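Local coordinates for tRNA nucleotidyl transferase-related protein (Thermotoga maritima, PDB 3H38) that probably adds CCA to the 3' end of tRNA using CTP and ATP, through the class II nucleotidyltransferase portion of a longer protein, at residues K244-K249 against D301-R306; Y291-W296 against E312-E317; G30-M35 against A68-R73; E109-L114 against S170-P175. All coordinates share one frame; numbering follows the deposited sequence.

Interaction 1. Residues K244-K249 against D301-R306; sequences KHLFPK and DRYSLR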
loop_
_atom_site.group_PDB
_atom_site.type_symbol
_atom_site.label_atom_id
_atom_site.label_comp_id
_atom_site.label_asym_id
_atom_site.label_seq_id
_atom_site.Cartn_x
_atom_site.Cartn_y
_atom_site.Cartn_z
ATOM N N LYS A 244 -6.160 -1.510 17.121
ATOM C CA LYS A 244 -6.308 -0.619 18.278
ATOM C C LYS A 244 -4.970 -0.052 18.800
ATOM O O LYS A 244 -4.917 1.094 19.265
ATOM C CB LYS A 244 -7.131 -1.277 19.401
ATOM C CG LYS A 244 -6.333 -1.833 20.584
ATOM C CD LYS A 244 -6.143 -3.362 20.531
ATOM C CE LYS A 244 -6.919 -4.103 21.632
ATOM N NZ LYS A 244 -8.334 -4.432 21.258
ATOM N N HIS A 245 -3.897 -0.844 18.717
ATOM C CA HIS A 245 -2.564 -0.345 19.059
ATOM C C HIS A 245 -2.020 0.579 17.988
ATOM O O HIS A 245 -1.077 1.332 18.229
ATOM C CB HIS A 245 -1.577 -1.476 19.257
ATOM C CG HIS A 245 -1.791 -2.242 20.519
ATOM N ND1 HIS A 245 -1.398 -1.767 21.745
ATOM C CD2 HIS A 245 -2.334 -3.466 20.733
ATOM C CE1 HIS A 245 -1.698 -2.665 22.678
ATOM N NE2 HIS A 245 -2.269 -3.700 22.086
ATOM N N LEU A 246 -2.582 0.518 16.791
ATOM C CA LEU A 246 -2.212 1.517 15.792
ATOM C C LEU A 246 -3.043 2.801 15.988
ATOM O O LEU A 246 -2.522 3.921 15.890
ATOM C CB LEU A 246 -2.356 0.968 14.361
ATOM C CG LEU A 246 -1.523 -0.266 14.009
ATOM C CD1 LEU A 246 -1.650 -0.612 12.535
ATOM C CD2 LEU A 246 -0.048 -0.039 14.377
ATOM N N PHE A 247 -4.327 2.617 16.286
ATOM C CA PHE A 247 -5.283 3.722 16.435
ATOM C C PHE A 247 -6.114 3.463 17.674
ATOM O O PHE A 247 -7.022 2.638 17.660
ATOM C CB PHE A 247 -6.199 3.831 15.217
ATOM C CG PHE A 247 -5.480 3.677 13.925
ATOM C CD1 PHE A 247 -5.407 2.446 13.309
ATOM C CD2 PHE A 247 -4.815 4.752 13.358
ATOM C CE1 PHE A 247 -4.702 2.294 12.124
ATOM C CE2 PHE A 247 -4.106 4.610 12.182
ATOM C CZ PHE A 247 -4.055 3.377 11.555
ATOM N N PRO A 248 -5.803 4.190 18.746
ATOM C CA PRO A 248 -6.210 3.909 20.124
ATOM C C PRO A 248 -7.681 4.217 20.375
ATOM O O PRO A 248 -8.222 3.844 21.412
ATOM C CB PRO A 248 -5.322 4.860 20.946
ATOM C CG PRO A 248 -4.334 5.475 19.941
ATOM C CD PRO A 248 -5.053 5.449 18.642
ATOM N N LYS A 249 -8.312 4.916 19.444
ATOM C CA LYS A 249 -9.735 5.197 19.546
ATOM C C LYS A 249 -10.583 4.438 18.532
ATOM O O LYS A 249 -11.796 4.641 18.468
ATOM C CB LYS A 249 -10.003 6.693 19.413
ATOM C CG LYS A 249 -10.344 7.351 20.718
ATOM C CD LYS A 249 -9.148 7.444 21.615
ATOM C CE LYS A 249 -9.577 7.824 23.019
ATOM N NZ LYS A 249 -8.413 8.254 23.841
ATOM N N ASP A 301 -0.804 13.616 13.941
ATOM C CA ASP A 301 0.613 13.940 14.036
ATOM C C ASP A 301 1.495 12.712 13.983
ATOM O O ASP A 301 2.608 12.796 13.477
ATOM C CB ASP A 301 0.936 14.724 15.322
ATOM C CG ASP A 301 0.459 16.185 15.279
ATOM O OD1 ASP A 301 0.328 16.769 14.173
ATOM O OD2 ASP A 301 0.227 16.750 16.374
ATOM N N ARG A 302 1.025 11.586 14.522
ATOM C CA ARG A 302 1.858 10.384 14.593
ATOM C C ARG A 302 2.156 9.817 13.199
ATOM O O ARG A 302 3.319 9.630 12.813
ATOM C CB ARG A 302 1.229 9.325 15.506
ATOM C CG ARG A 302 1.948 7.979 15.505
ATOM C CD ARG A 302 1.771 7.241 16.825
ATOM N NE ARG A 302 2.098 5.810 16.754
ATOM C CZ ARG A 302 3.327 5.311 16.877
ATOM N NH1 ARG A 302 3.520 4.003 16.837
ATOM N NH2 ARG A 302 4.365 6.119 17.051
ATOM N N TYR A 303 1.109 9.600 12.432
ATOM C CA TYR A 303 1.167 9.280 11.032
ATOM C C TYR A 303 1.020 10.634 10.455
ATOM O O TYR A 303 0.523 11.466 11.114
ATOM C CB TYR A 303 0.017 8.376 10.699
ATOM C CG TYR A 303 -0.023 7.258 11.655
ATOM C CD1 TYR A 303 -0.963 7.206 12.612
ATOM C CD2 TYR A 303 0.937 6.284 11.643
ATOM C CE1 TYR A 303 -0.973 6.209 13.494
ATOM C CE2 TYR A 303 0.929 5.300 12.524
ATOM C CZ TYR A 303 -0.035 5.245 13.440
ATOM O OH TYR A 303 -0.061 4.259 14.343
ATOM N N SER A 304 1.541 10.955 9.308
ATOM C CA SER A 304 1.451 12.366 8.941
ATOM C C SER A 304 0.290 12.783 8.061
ATOM O O SER A 304 0.489 13.006 6.907
ATOM C CB SER A 304 2.766 12.845 8.368
ATOM O OG SER A 304 3.759 12.801 9.354
ATOM N N LEU A 305 -0.895 12.958 8.635
ATOM C CA LEU A 305 -2.151 13.135 7.908
ATOM C C LEU A 305 -2.463 14.586 7.566
ATOM O O LEU A 305 -2.070 15.500 8.295
ATOM C CB LEU A 305 -3.275 12.524 8.734
ATOM C CG LEU A 305 -2.864 11.135 9.242
ATOM C CD1 LEU A 305 -3.986 10.447 10.055
ATOM C CD2 LEU A 305 -2.347 10.224 8.070
ATOM N N ARG A 306 -3.224 14.808 6.513
ATOM C CA ARG A 306 -3.648 16.135 6.156
ATOM C C ARG A 306 -4.477 16.688 7.266
ATOM O O ARG A 306 -5.152 15.972 7.929
ATOM C CB ARG A 306 -4.503 16.099 4.932
ATOM C CG ARG A 306 -3.845 15.515 3.761
ATOM C CD ARG A 306 -4.377 16.024 2.458
ATOM N NE ARG A 306 -3.377 15.841 1.414
ATOM C CZ ARG A 306 -3.415 16.391 0.200
ATOM N NH1 ARG A 306 -4.419 17.179 -0.160
ATOM N NH2 ARG A 306 -2.443 16.138 -0.660
HETATM O O HOH W 1 0.900 3.177 17.514
#
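Y303 reaches across to L246 and F247. CB leaves the backbone just past the end of helix 293-302 and points at the segment K244-K249; chi1 of -50° sets CG anti to the carbonyl carbon, which sends the ring across to F247 and L246 O. Beyond CG, one flank of the ring does the apolar work: CD1 lies 4.1 Å from F247 CE2, and CE1 comes to 3.8 Å from the same F247 CE2. The two rings lean obliquely, planes 48° apart and centroids 5.5 Å apart, while R302 CG sits over one face of the tyrosine. All this belongs to the all-helical part of the chain, where the end of helix 242-246 meets the end of helix 293-302; helix 279-287 adds L284 against F247, and helix 214-225 adds L221 against L246. Further out, Y303 CE1 and CZ each lie 3.7 Å from L246 O, which sits at the ring edge. At the tip, Y303 OH donates to L246 O at 2.9 Å, the hydroxyl lying 20° off the carbonyl plane, so a buried hydroxyl and a helix-end carbonyl satisfy each other. A water also bridges H245 O to R302 NH1, 2.8 Å from each, and reaches Y303 OH weakly. A phenylalanine here would probably leave L246 O without its hydroxyl donor in a buried setting.

Interaction 2. Residues Y291-W296 against E312-E317; sequences YDDESW and EIRHVE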
loop_
_atom_site.group_PDB
_atom_site.type_symbol
_atom_site.label_atom_id
_atom_site.label_comp_id
_atom_site.label_asym_id
_atom_site.label_seq_id
_atom_site.Cartn_x
_atom_site.Cartn_y
_atom_site.Cartn_z
ATOM N N TYR A 291 -13.783 10.296 16.047
ATOM C CA TYR A 291 -12.608 10.662 16.815
ATOM C C TYR A 291 -12.763 12.074 17.358
ATOM O O TYR A 291 -13.097 13.010 16.633
ATOM C CB TYR A 291 -11.344 10.569 15.948
ATOM C CG TYR A 291 -10.545 9.299 16.121
ATOM C CD1 TYR A 291 -9.186 9.356 16.393
ATOM C CD2 TYR A 291 -11.141 8.048 16.006
ATOM C CE1 TYR A 291 -8.434 8.202 16.558
ATOM C CE2 TYR A 291 -10.394 6.877 16.170
ATOM C CZ TYR A 291 -9.035 6.970 16.446
ATOM O OH TYR A 291 -8.259 5.845 16.619
ATOM N N ASP A 292 -12.525 12.211 18.650
ATOM C CA ASP A 292 -12.470 13.513 19.290
ATOM C C ASP A 292 -11.236 14.284 18.807
ATOM O O ASP A 292 -10.264 13.690 18.336
ATOM C CB ASP A 292 -12.437 13.324 20.807
ATOM C CG ASP A 292 -11.551 12.144 21.235
ATOM O OD1 ASP A 292 -11.627 11.040 20.618
ATOM O OD2 ASP A 292 -10.791 12.326 22.206
ATOM N N ASP A 293 -11.244 15.584 18.984
ATOM C CA ASP A 293 -10.225 16.458 18.476
ATOM C C ASP A 293 -8.824 16.167 18.960
ATOM O O ASP A 293 -7.890 16.327 18.238
ATOM C CB ASP A 293 -10.580 17.882 18.868
ATOM C CG ASP A 293 -11.499 18.537 17.881
ATOM O OD1 ASP A 293 -11.469 18.133 16.724
ATOM O OD2 ASP A 293 -12.235 19.463 18.229
ATOM N N GLU A 294 -8.672 15.790 20.208
ATOM C CA GLU A 294 -7.358 15.502 20.768
ATOM C C GLU A 294 -6.894 14.105 20.361
ATOM O O GLU A 294 -5.699 13.872 20.157
ATOM C CB GLU A 294 -7.347 15.668 22.292
ATOM C CG GLU A 294 -8.444 14.924 23.033
ATOM C CD GLU A 294 -9.839 15.465 22.732
ATOM O OE1 GLU A 294 -10.433 15.044 21.717
ATOM O OE2 GLU A 294 -10.351 16.298 23.512
ATOM N N SER A 295 -7.837 13.176 20.237
ATOM C CA SER A 295 -7.499 11.855 19.727
ATOM C C SER A 295 -7.052 11.993 18.283
ATOM O O SER A 295 -6.061 11.392 17.884
ATOM C CB SER A 295 -8.672 10.894 19.854
ATOM O OG SER A 295 -8.898 10.612 21.225
ATOM N N TRP A 296 -7.767 12.824 17.528
ATOM C CA TRP A 296 -7.377 13.182 16.168
ATOM C C TRP A 296 -5.983 13.810 16.073
ATOM O O TRP A 296 -5.145 13.352 15.294
ATOM C CB TRP A 296 -8.405 14.135 15.556
ATOM C CG TRP A 296 -7.878 15.003 14.432
ATOM C CD1 TRP A 296 -7.732 16.374 14.441
ATOM C CD2 TRP A 296 -7.442 14.566 13.134
ATOM N NE1 TRP A 296 -7.235 16.808 13.228
ATOM C CE2 TRP A 296 -7.047 15.721 12.411
ATOM C CE3 TRP A 296 -7.347 13.311 12.510
ATOM C CZ2 TRP A 296 -6.563 15.652 11.102
ATOM C CZ3 TRP A 296 -6.858 13.247 11.201
ATOM C CH2 TRP A 296 -6.482 14.413 10.513
ATOM N N GLU A 312 -13.470 16.021 6.667
ATOM C CA GLU A 312 -14.123 15.237 5.606
ATOM C C GLU A 312 -14.744 13.964 6.142
ATOM O O GLU A 312 -15.838 13.565 5.724
ATOM C CB GLU A 312 -13.132 14.875 4.507
ATOM C CG GLU A 312 -12.486 16.084 3.839
ATOM C CD GLU A 312 -11.032 15.839 3.438
ATOM O OE1 GLU A 312 -10.193 16.723 3.713
ATOM O OE2 GLU A 312 -10.727 14.768 2.863
ATOM N N ILE A 313 -14.031 13.328 7.063
ATOM C CA ILE A 313 -14.544 12.170 7.771
ATOM C C ILE A 313 -15.815 12.565 8.503
ATOM O O ILE A 313 -16.839 11.890 8.408
ATOM C CB ILE A 313 -13.496 11.630 8.768
ATOM C CG1 ILE A 313 -12.372 10.929 7.993
ATOM C CG2 ILE A 313 -14.137 10.705 9.795
ATOM C CD1 ILE A 313 -11.261 10.324 8.865
ATOM N N ARG A 314 -15.743 13.685 9.209
ATOM C CA ARG A 314 -16.846 14.160 10.021
ATOM C C ARG A 314 -18.052 14.491 9.168
ATOM O O ARG A 314 -19.185 14.245 9.571
ATOM C CB ARG A 314 -16.413 15.352 10.871
ATOM C CG ARG A 314 -15.533 14.910 12.017
ATOM C CD ARG A 314 -15.135 16.042 12.929
ATOM N NE ARG A 314 -14.623 15.508 14.190
ATOM C CZ ARG A 314 -13.815 16.174 15.007
ATOM N NH1 ARG A 314 -13.396 15.612 16.135
ATOM N NH2 ARG A 314 -13.430 17.404 14.695
ATOM N N HIS A 315 -17.814 15.027 7.978
ATOM C CA HIS A 315 -18.914 15.271 7.060
ATOM C C HIS A 315 -19.655 13.960 6.788
ATOM O O HIS A 315 -20.875 13.910 6.860
ATOM C CB HIS A 315 -18.412 15.917 5.763
ATOM C CG HIS A 315 -19.490 16.162 4.745
ATOM N ND1 HIS A 315 -20.646 16.872 5.033
ATOM C CD2 HIS A 315 -19.589 15.815 3.441
ATOM C CE1 HIS A 315 -21.401 16.936 3.957
ATOM N NE2 HIS A 315 -20.783 16.308 2.970
ATOM N N VAL A 316 -18.914 12.886 6.517
ATOM C CA VAL A 316 -19.546 11.607 6.190
ATOM C C VAL A 316 -20.201 10.995 7.422
ATOM O O VAL A 316 -21.364 10.597 7.382
ATOM C CB VAL A 316 -18.547 10.613 5.507
ATOM C CG1 VAL A 316 -19.166 9.230 5.289
ATOM C CG2 VAL A 316 -18.078 11.175 4.184
ATOM N N GLU A 317 -19.478 10.945 8.534
ATOM C CA GLU A 317 -20.054 10.330 9.724
ATOM C C GLU A 317 -21.312 11.059 10.162
ATOM O O GLU A 317 -22.220 10.448 10.710
ATOM C CB GLU A 317 -19.046 10.216 10.870
ATOM C CG GLU A 317 -18.557 11.539 11.420
ATOM C CD GLU A 317 -17.382 11.376 12.376
ATOM O OE1 GLU A 317 -16.356 10.753 11.989
ATOM O OE2 GLU A 317 -17.489 11.878 13.519
#
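R314 spans the gap between two helices and ends on Y291 and D293, at the start of helix 293-302. The motif is a helix N-terminus, with D292 as N-cap, gripped by an arginine from helix 309-328, in the helical part of the chain. In the first shell, R314 NH1 donates to Y291 O at 2.7 Å, in the carbonyl plane though 21° out of the guanidinium plane. Both terminal nitrogens also converge on a single oxygen: D293 OD1 lies 2.9 Å from R314 NH2 and 3.2 Å from R314 NH1. This is an end-on salt bridge, and the bond from NH2 is the straighter of the two. Carboxylate and guanidinium planes stand 65° apart, and both nitrogens approach the oxygen from one face of the carboxylate. An alanine in place of R314 would remove all three bonds and is likely to leave the D293 carboxylate without its cationic mate and Y291 O without this donor. Behind this shell, the arginine is extended from CG to NE, which carries its charge over to the other helix. The Y291 ring heads elsewhere, its OH bonded to K249 N, and E317 OE1 takes the amide of F290 just upstream. At the cap itself, S295 OG donates to D292 OD2 at 2.7 Å, on the syn side of that carboxylate but 33° out of its plane.

Interaction 3. Residues G30-M35 against A68-R73; sequences GDEVNM and AEYAKR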
loop_
_atom_site.group_PDB
_atom_site.type_symbol
_atom_site.label_atom_id
_atom_site.label_comp_id
_atom_site.label_asym_id
_atom_site.label_seq_id
_atom_site.Cartn_x
_atom_site.Cartn_y
_atom_site.Cartn_z
ATOM N N GLY A 30 32.776 -11.238 -9.734
ATOM C CA GLY A 30 33.010 -11.428 -8.312
ATOM C C GLY A 30 34.395 -12.012 -8.106
ATOM O O GLY A 30 35.200 -11.463 -7.362
ATOM N N ASP A 31 34.670 -13.122 -8.784
ATOM C CA ASP A 31 35.965 -13.785 -8.718
ATOM C C ASP A 31 37.109 -12.870 -9.146
ATOM O O ASP A 31 38.188 -12.899 -8.559
ATOM C CB ASP A 31 35.976 -15.016 -9.617
ATOM C CG ASP A 31 35.237 -16.182 -9.008
ATOM O OD1 ASP A 31 34.676 -15.995 -7.904
ATOM O OD2 ASP A 31 35.225 -17.278 -9.625
ATOM N N GLU A 32 36.872 -12.071 -10.174
ATOM C CA GLU A 32 37.930 -11.266 -10.761
ATOM C C GLU A 32 38.303 -10.096 -9.869
ATOM O O GLU A 32 39.340 -9.471 -10.068
ATOM C CB GLU A 32 37.529 -10.778 -12.150
ATOM C CG GLU A 32 37.643 -11.859 -13.220
ATOM C CD GLU A 32 36.934 -11.477 -14.507
ATOM O OE1 GLU A 32 37.004 -12.262 -15.473
ATOM O OE2 GLU A 32 36.298 -10.400 -14.553
ATOM N N VAL A 33 37.453 -9.810 -8.888
ATOM C CA VAL A 33 37.738 -8.780 -7.898
ATOM C C VAL A 33 37.653 -9.367 -6.494
ATOM O O VAL A 33 37.572 -8.646 -5.508
ATOM C CB VAL A 33 36.773 -7.600 -8.028
ATOM C CG1 VAL A 33 36.997 -6.897 -9.352
ATOM C CG2 VAL A 33 35.317 -8.080 -7.909
ATOM N N ASN A 34 37.663 -10.693 -6.412
ATOM C CA ASN A 34 37.701 -11.370 -5.119
ATOM C C ASN A 34 36.572 -11.030 -4.145
ATOM O O ASN A 34 36.806 -10.885 -2.948
ATOM C CB ASN A 34 39.058 -11.146 -4.447
ATOM C CG ASN A 34 40.192 -11.771 -5.225
ATOM O OD1 ASN A 34 40.263 -12.997 -5.364
ATOM N ND2 ASN A 34 41.082 -10.931 -5.752
ATOM N N MET A 35 35.351 -10.927 -4.660
ATOM C CA MET A 35 34.157 -10.770 -3.824
ATOM C C MET A 35 33.205 -11.928 -4.087
ATOM O O MET A 35 32.909 -12.236 -5.240
ATOM C CB MET A 35 33.443 -9.471 -4.159
ATOM C CG MET A 35 34.201 -8.192 -3.745
ATOM S SD MET A 35 33.276 -6.773 -4.318
ATOM C CE MET A 35 34.575 -5.575 -4.679
ATOM N N ALA A 68 30.306 -2.450 -8.529
ATOM C CA ALA A 68 29.488 -1.763 -9.513
ATOM C C ALA A 68 30.377 -1.104 -10.574
ATOM O O ALA A 68 30.101 -1.210 -11.762
ATOM C CB ALA A 68 28.581 -0.746 -8.835
ATOM N N GLU A 69 31.437 -0.438 -10.157
ATOM C CA GLU A 69 32.354 0.198 -11.072
ATOM C C GLU A 69 32.961 -0.799 -12.041
ATOM O O GLU A 69 32.996 -0.593 -13.230
ATOM C CB GLU A 69 33.451 0.911 -10.289
ATOM C CG GLU A 69 33.153 2.362 -9.962
ATOM C CD GLU A 69 33.856 2.860 -8.710
ATOM O OE1 GLU A 69 34.579 2.090 -8.064
ATOM O OE2 GLU A 69 33.707 4.041 -8.362
ATOM N N TYR A 70 33.451 -1.888 -11.497
ATOM C CA TYR A 70 34.024 -2.970 -12.279
ATOM C C TYR A 70 33.013 -3.542 -13.254
ATOM O O TYR A 70 33.311 -3.713 -14.437
ATOM C CB TYR A 70 34.507 -4.087 -11.362
ATOM C CG TYR A 70 35.252 -5.152 -12.104
ATOM C CD1 TYR A 70 36.506 -4.897 -12.637
ATOM C CD2 TYR A 70 34.701 -6.411 -12.292
ATOM C CE1 TYR A 70 37.201 -5.868 -13.329
ATOM C CE2 TYR A 70 35.388 -7.397 -12.987
ATOM C CZ TYR A 70 36.638 -7.116 -13.502
ATOM O OH TYR A 70 37.327 -8.082 -14.195
ATOM N N ALA A 71 31.825 -3.856 -12.734
ATOM C CA ALA A 71 30.706 -4.319 -13.549
ATOM C C ALA A 71 30.405 -3.333 -14.671
ATOM O O ALA A 71 30.128 -3.732 -15.805
ATOM C CB ALA A 71 29.459 -4.517 -12.684
ATOM N N LYS A 72 30.445 -2.045 -14.358
ATOM C CA LYS A 72 30.030 -1.042 -15.306
ATOM C C LYS A 72 30.807 -1.075 -16.580
ATOM O O LYS A 72 30.266 -0.808 -17.609
ATOM C CB LYS A 72 30.102 0.357 -14.722
ATOM C CG LYS A 72 29.281 1.359 -15.497
ATOM C CD LYS A 72 30.053 2.583 -15.856
ATOM C CE LYS A 72 29.201 3.521 -16.659
ATOM N NZ LYS A 72 29.020 4.853 -16.035
ATOM N N ARG A 73 32.086 -1.383 -16.525
ATOM C CA ARG A 73 32.875 -1.352 -17.727
ATOM C C ARG A 73 32.756 -2.540 -18.615
ATOM O O ARG A 73 33.485 -2.667 -19.572
ATOM C CB ARG A 73 34.331 -1.116 -17.437
ATOM C CG ARG A 73 34.912 -1.849 -16.339
ATOM C CD ARG A 73 36.370 -1.890 -16.550
ATOM N NE ARG A 73 37.095 -1.617 -15.332
ATOM C CZ ARG A 73 38.197 -2.249 -14.965
ATOM N NH1 ARG A 73 38.705 -3.181 -15.732
ATOM N NH2 ARG A 73 38.791 -1.941 -13.834
#
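With chi1 at -173°, Y70 swings its ring out from helix 64-72, CG opposite the backbone N, until one face of the ring meets V33 and its edge meets E32. On the other side V33 turns CG1 opposite its own carbonyl carbon (chi1 -66°), which lowers that methyl onto the ring. A Schellman motif ends the helix here: M35 N bonds to G30 O and N34 N to D31 O, with N34 at positive phi as the C' residue. Helix 17-32 thereby finishes beside helix 64-72, and from there the chain runs on into strand 37-40 of the head-domain sheet.

The valine methyl makes a CH-pi contact over the ring face, V33 CG1 standing 3.7 Å from the centroid of Y70 and close to the ring normal. E32 works at the ring edge instead. Its chain, extended beyond CG, crosses the tyrosine at about a right angle, with the carboxylate almost perpendicular to the ring. E32 CB also passes 3.4 Å from Y70 OH, so the aliphatic root of the glutamate packs on the hydroxyl as well.

Around them, F29 meets the Y70 ring edge-to-face, and K28 takes the other glutamate oxygen, OE1, in a salt bridge, which should help fix the carboxylate's rotation. Y70 OH donates to E32 OE2 at 2.6 Å, arriving from above the carboxylate plane, 45° out of it.

Interaction 4. Residues E109-L114 against S170-P175; sequences ESPAKL and SFVDDP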
loop_
_atom_site.group_PDB
_atom_site.type_symbol
_atom_site.label_atom_id
_atom_site.label_comp_id
_atom_site.label_asym_id
_atom_site.label_seq_id
_atom_site.Cartn_x
_atom_site.Cartn_y
_atom_site.Cartn_z
ATOM N N GLU A 109 20.572 -1.641 19.487
ATOM C CA GLU A 109 20.826 -1.119 20.829
ATOM C C GLU A 109 19.477 -0.966 21.550
ATOM O O GLU A 109 19.357 -1.308 22.714
ATOM C CB GLU A 109 21.589 0.216 20.765
ATOM C CG GLU A 109 22.114 0.578 19.349
ATOM C CD GLU A 109 21.018 1.075 18.381
ATOM O OE1 GLU A 109 21.091 2.245 17.941
ATOM O OE2 GLU A 109 20.088 0.304 18.052
ATOM N N SER A 110 18.468 -0.549 20.805
ATOM C CA SER A 110 17.101 -0.341 21.270
ATOM C C SER A 110 16.095 -0.878 20.269
ATOM O O SER A 110 16.472 -1.212 19.193
ATOM C CB SER A 110 16.848 1.139 21.482
ATOM O OG SER A 110 17.595 1.605 22.569
ATOM N N PRO A 111 14.807 -0.871 20.585
ATOM C CA PRO A 111 13.845 -1.334 19.581
ATOM C C PRO A 111 13.519 -0.203 18.602
ATOM O O PRO A 111 12.364 0.206 18.484
ATOM C CB PRO A 111 12.612 -1.681 20.416
ATOM C CG PRO A 111 13.159 -2.042 21.750
ATOM C CD PRO A 111 14.354 -1.156 21.958
ATOM N N ALA A 112 14.545 0.286 17.907
ATOM C CA ALA A 112 14.397 1.352 16.915
ATOM C C ALA A 112 15.199 1.067 15.642
ATOM O O ALA A 112 15.039 0.023 15.010
ATOM C CB ALA A 112 14.801 2.692 17.512
ATOM N N LYS A 113 16.070 2.010 15.285
ATOM C CA LYS A 113 16.962 1.882 14.110
ATOM C C LYS A 113 18.392 1.347 14.459
ATOM O O LYS A 113 19.137 1.950 15.241
ATOM C CB LYS A 113 17.063 3.231 13.383
ATOM C CG LYS A 113 16.902 3.167 11.895
ATOM C CD LYS A 113 15.436 3.075 11.472
ATOM C CE LYS A 113 14.968 4.386 10.821
ATOM N NZ LYS A 113 13.500 4.745 11.018
ATOM N N LEU A 114 18.759 0.230 13.840
ATOM C CA LEU A 114 19.977 -0.559 14.132
ATOM C C LEU A 114 21.319 0.039 13.646
ATOM O O LEU A 114 21.343 0.809 12.675
ATOM C CB LEU A 114 19.795 -1.930 13.490
ATOM C CG LEU A 114 18.900 -1.776 12.250
ATOM C CD1 LEU A 114 17.465 -1.382 12.593
ATOM C CD2 LEU A 114 19.446 -0.752 11.279
ATOM N N SER A 170 12.831 -10.796 17.130
ATOM C CA SER A 170 12.587 -10.232 15.805
ATOM C C SER A 170 11.489 -9.155 15.793
ATOM O O SER A 170 11.609 -8.132 15.108
ATOM C CB SER A 170 12.303 -11.318 14.774
ATOM O OG SER A 170 12.052 -10.698 13.524
ATOM N N PHE A 171 10.427 -9.367 16.561
ATOM C CA PHE A 171 9.354 -8.381 16.585
ATOM C C PHE A 171 9.707 -7.173 17.418
ATOM O O PHE A 171 9.346 -6.053 17.066
ATOM C CB PHE A 171 8.048 -8.997 17.065
ATOM C CG PHE A 171 7.473 -9.977 16.085
ATOM C CD1 PHE A 171 7.142 -9.559 14.800
ATOM C CD2 PHE A 171 7.301 -11.317 16.431
ATOM C CE1 PHE A 171 6.646 -10.448 13.856
ATOM C CE2 PHE A 171 6.780 -12.226 15.494
ATOM C CZ PHE A 171 6.453 -11.785 14.208
ATOM N N VAL A 172 10.432 -7.424 18.504
ATOM C CA VAL A 172 10.813 -6.415 19.481
ATOM C C VAL A 172 11.819 -5.440 18.852
ATOM O O VAL A 172 11.691 -4.232 19.002
ATOM C CB VAL A 172 11.466 -7.101 20.681
ATOM C CG1 VAL A 172 12.116 -6.091 21.566
ATOM C CG2 VAL A 172 10.441 -7.930 21.447
ATOM N N ASP A 173 12.822 -6.005 18.176
ATOM C CA ASP A 173 13.756 -5.303 17.282
ATOM C C ASP A 173 13.066 -4.383 16.262
ATOM O O ASP A 173 13.308 -3.172 16.241
ATOM C CB ASP A 173 14.613 -6.331 16.502
ATOM C CG ASP A 173 15.772 -6.915 17.333
ATOM O OD1 ASP A 173 16.600 -7.695 16.773
ATOM O OD2 ASP A 173 15.872 -6.581 18.533
ATOM N N ASP A 174 12.250 -4.970 15.385
ATOM C CA ASP A 174 11.501 -4.204 14.384
ATOM C C ASP A 174 10.020 -4.619 14.343
ATOM O O ASP A 174 9.642 -5.572 13.651
ATOM C CB ASP A 174 12.134 -4.349 13.008
ATOM C CG ASP A 174 11.490 -3.446 11.994
ATOM O OD1 ASP A 174 11.939 -3.411 10.829
ATOM O OD2 ASP A 174 10.538 -2.755 12.381
ATOM N N PRO A 175 9.177 -3.906 15.103
ATOM C CA PRO A 175 7.765 -4.255 15.291
ATOM C C PRO A 175 7.006 -4.086 13.985
ATOM O O PRO A 175 5.846 -4.470 13.869
ATOM C CB PRO A 175 7.288 -3.221 16.332
ATOM C CG PRO A 175 8.534 -2.712 16.999
ATOM C CD PRO A 175 9.546 -2.709 15.882
#
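The nucleotide-binding site borders this contact: D174, seen to bind CTP and ATP in this protein, follows directly on the short helix 170-173 against which P111 leans. P111 is the centre of an inverse gamma turn in the loop between strands 105-106 and 116-117. Its ring does the touching, with P111 CB only 3.1 Å from V172 O. The side chains of P111 and V172 run alongside each other, pointing the same way, and P111 CG lies 4.2 Å from V172 CG1, the valine branch set opposite its backbone N. Further along, P111 C approaches D173 O at 3.8 Å. No hydrogen bond crosses between the two segments; they meet through carbon and carbonyl contacts. R216 forms a salt bridge with D174 OD1, while D174 OD2 takes the amide of T176, capping the turn into helix 177-187. That helix carries R177, R180, R183 and R187, further residues seen to bind nucleotide in this class II CCA-adding enzyme.

Overall arrangement
The four contacts are spread along an elongated chain, and 1 and 2 are the pair that meet. Both use helix 293-302, their centres are about 12 Å apart, and the probable hydrogen bond from K249 N to Y291 OH (3.0 Å) ties them together. Interaction 4 stands next to the nucleotide site through D174; its centre is about 20 Å from that of interaction 1, with nearest atoms about 7 Å apart. L246 of interaction 1 has its side chain about 11 Å from those of D174 and R180. Interaction 3 lies at the far end, in the head domain, about 56 Å from interaction 2 between centres and on the opposite side of the chain's centre; both lie away from the annotated binding residues.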